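Local coordinates for protein beta-galactosidase (PDB 3OG2) that probably hydrolyses terminal non-reducing beta-D-galactose residues from beta-D-galactosides, as a secreted fungal glycoside hydrolase of family 35, at residues A[493-498]-A[527-532]. Numbering follows the deposited sequence.
Sequences HEFAVK and VVLQWT
V527 pairs with V497 through two backbone hydrogen bonds, the first of three such antiparallel pairs joining neighbouring strands of an eight-stranded sheet within the region matching beta-galactosidase domain 2. One residue on, at a non-hydrogen-bonded pair, V528 lies on the face of E494 and A496: its CG2 touches A496 CB, and CG1 lies 3.6 Å from the carboxylate carbon CD of E494. L529, on the face that carries F495 and V497, exchanges two bonds with F495, L529 N reaching F495 O at 2.8 Å, nearly straight. Its CB sits over one face of the F495 ring as a CH-pi contact, 4.0 Å from the centroid, while L529 CD1 lies over the same face, above F495 CE2. Q530 NE2 donates to E494 OE1 at 2.8 Å in a bent bond on the anti side. Amide and carboxylate are nearly parallel, 10° apart, but offset, leaving NE2 tilted out of the carboxylate plane. W531 and H493 form the third hydrogen-bonded pair. W531 CG stands between backbone N and carbonyl carbon (chi1 50°); the indole takes H493 CB over one face, and NE1 lies at the F495 ring edge, 3.6 Å from CE1. F495 packs on I547 and M549, and W531 on M549, of strand 545-551 in a second sheet. The E494 face instead combines aliphatic A496 and V528 with a buried carboxylate, probably tolerated because Q530 NE2 and L439 N grip OE1, Y466 OH and Q438 N OE2.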
loop_
_atom_site.group_PDB
_atom_site.type_symbol
_atom_site.label_atom_id
_atom_site.label_comp_id
_atom_site.label_asym_id
_atom_site.label_seq_id
_atom_site.Cartn_x
_atom_site.Cartn_y
_atom_site.Cartn_z
ATOM N N HIS A 493 4.496 36.026 -6.414
ATOM C CA HIS A 493 4.172 35.875 -4.994
ATOM C C HIS A 493 4.688 37.050 -4.191
ATOM O O HIS A 493 5.593 37.781 -4.625
ATOM C CB HIS A 493 4.833 34.590 -4.443
ATOM C CG HIS A 493 4.029 33.413 -4.931
ATOM N ND1 HIS A 493 2.782 33.201 -4.373
ATOM C CD2 HIS A 493 4.205 32.475 -5.885
ATOM C CE1 HIS A 493 2.247 32.136 -4.964
ATOM N NE2 HIS A 493 3.105 31.713 -5.870
ATOM N N GLU A 494 4.059 37.261 -3.025
ATOM C CA GLU A 494 4.512 38.335 -2.140
ATOM C C GLU A 494 4.457 37.846 -0.698
ATOM O O GLU A 494 3.522 37.091 -0.342
ATOM C CB GLU A 494 3.628 39.568 -2.385
ATOM C CG GLU A 494 4.208 40.777 -1.661
ATOM C CD GLU A 494 3.284 41.974 -1.885
ATOM O OE1 GLU A 494 3.372 42.615 -2.969
ATOM O OE2 GLU A 494 2.434 42.182 -0.970
ATOM N N PHE A 495 5.411 38.280 0.107
ATOM C CA PHE A 495 5.348 38.008 1.536
ATOM C C PHE A 495 5.888 39.240 2.262
ATOM O O PHE A 495 6.595 40.067 1.685
ATOM C CB PHE A 495 6.068 36.738 1.968
ATOM C CG PHE A 495 7.538 36.695 1.654
ATOM C CD1 PHE A 495 7.974 36.429 0.341
ATOM C CD2 PHE A 495 8.435 36.872 2.683
ATOM C CE1 PHE A 495 9.345 36.341 0.088
ATOM C CE2 PHE A 495 9.787 36.807 2.437
ATOM C CZ PHE A 495 10.228 36.528 1.140
ATOM N N ALA A 496 5.544 39.320 3.530
ATOM C CA ALA A 496 5.988 40.479 4.286
ATOM C C ALA A 496 6.463 39.970 5.653
ATOM O O ALA A 496 5.827 39.112 6.251
ATOM C CB ALA A 496 4.874 41.482 4.460
ATOM N N VAL A 497 7.562 40.522 6.115
ATOM C CA VAL A 497 8.192 40.111 7.355
ATOM C C VAL A 497 8.141 41.267 8.337
ATOM O O VAL A 497 8.612 42.371 8.021
ATOM C CB VAL A 497 9.652 39.652 7.151
ATOM C CG1 VAL A 497 10.228 39.123 8.456
ATOM C CG2 VAL A 497 9.714 38.567 6.061
ATOM N N LYS A 498 7.551 41.030 9.524
ATOM C CA LYS A 498 7.577 42.099 10.541
ATOM C C LYS A 498 9.034 42.451 10.891
ATOM O O LYS A 498 9.839 41.511 10.762
ATOM C CB LYS A 498 6.822 41.679 11.804
ATOM C CG LYS A 498 5.359 41.303 11.499
ATOM C CD LYS A 498 4.694 41.151 12.894
ATOM C CE LYS A 498 3.288 40.611 12.769
ATOM N NZ LYS A 498 2.810 39.978 14.047
ATOM N N VAL A 527 9.151 44.480 5.988
ATOM C CA VAL A 527 9.800 44.305 4.707
ATOM C C VAL A 527 8.876 43.509 3.788
ATOM O O VAL A 527 8.449 42.391 4.137
ATOM C CB VAL A 527 11.149 43.582 4.929
ATOM C CG1 VAL A 527 11.822 43.486 3.550
ATOM C CG2 VAL A 527 12.076 44.247 5.951
ATOM N N VAL A 528 8.547 44.039 2.639
ATOM C CA VAL A 528 7.679 43.391 1.689
ATOM C C VAL A 528 8.488 42.969 0.470
ATOM O O VAL A 528 9.217 43.774 -0.110
ATOM C CB VAL A 528 6.513 44.317 1.276
ATOM C CG1 VAL A 528 5.566 43.583 0.349
ATOM C CG2 VAL A 528 5.813 44.870 2.522
ATOM N N LEU A 529 8.367 41.668 0.148
ATOM C CA LEU A 529 9.177 41.091 -0.919
ATOM C C LEU A 529 8.255 40.480 -1.946
ATOM O O LEU A 529 7.378 39.729 -1.575
ATOM C CB LEU A 529 10.100 39.976 -0.377
ATOM C CG LEU A 529 11.143 40.463 0.643
ATOM C CD1 LEU A 529 10.543 40.364 2.073
ATOM C CD2 LEU A 529 12.443 39.692 0.619
ATOM N N GLN A 530 8.470 40.797 -3.212
ATOM C CA GLN A 530 7.734 40.222 -4.313
ATOM C C GLN A 530 8.705 39.448 -5.206
ATOM O O GLN A 530 9.843 39.889 -5.428
ATOM C CB GLN A 530 7.066 41.350 -5.110
ATOM C CG GLN A 530 5.837 40.897 -5.851
ATOM C CD GLN A 530 5.085 42.111 -6.363
ATOM O OE1 GLN A 530 5.582 42.615 -7.346
ATOM N NE2 GLN A 530 4.011 42.488 -5.736
ATOM N N TRP A 531 8.279 38.313 -5.759
ATOM C CA TRP A 531 9.183 37.584 -6.612
ATOM C C TRP A 531 8.320 36.750 -7.549
ATOM O O TRP A 531 7.174 36.423 -7.181
ATOM C CB TRP A 531 10.108 36.706 -5.773
ATOM C CG TRP A 531 9.378 35.835 -4.743
ATOM C CD1 TRP A 531 8.654 36.086 -3.610
ATOM C CD2 TRP A 531 9.316 34.405 -4.801
ATOM N NE1 TRP A 531 8.191 34.912 -3.011
ATOM C CE2 TRP A 531 8.564 33.860 -3.691
ATOM C CE3 TRP A 531 9.886 33.492 -5.751
ATOM C CZ2 TRP A 531 8.346 32.503 -3.480
ATOM C CZ3 TRP A 531 9.650 32.178 -5.515
ATOM C CH2 TRP A 531 8.928 31.698 -4.442
ATOM N N THR A 532 8.857 36.420 -8.706
ATOM C CA THR A 532 8.145 35.521 -9.609
ATOM C C THR A 532 8.907 34.211 -9.683
ATOM O O THR A 532 10.098 34.217 -10.009
ATOM C CB THR A 532 8.021 36.164 -11.011
ATOM O OG1 THR A 532 7.190 37.328 -10.883
ATOM C CG2 THR A 532 7.331 35.211 -11.972
#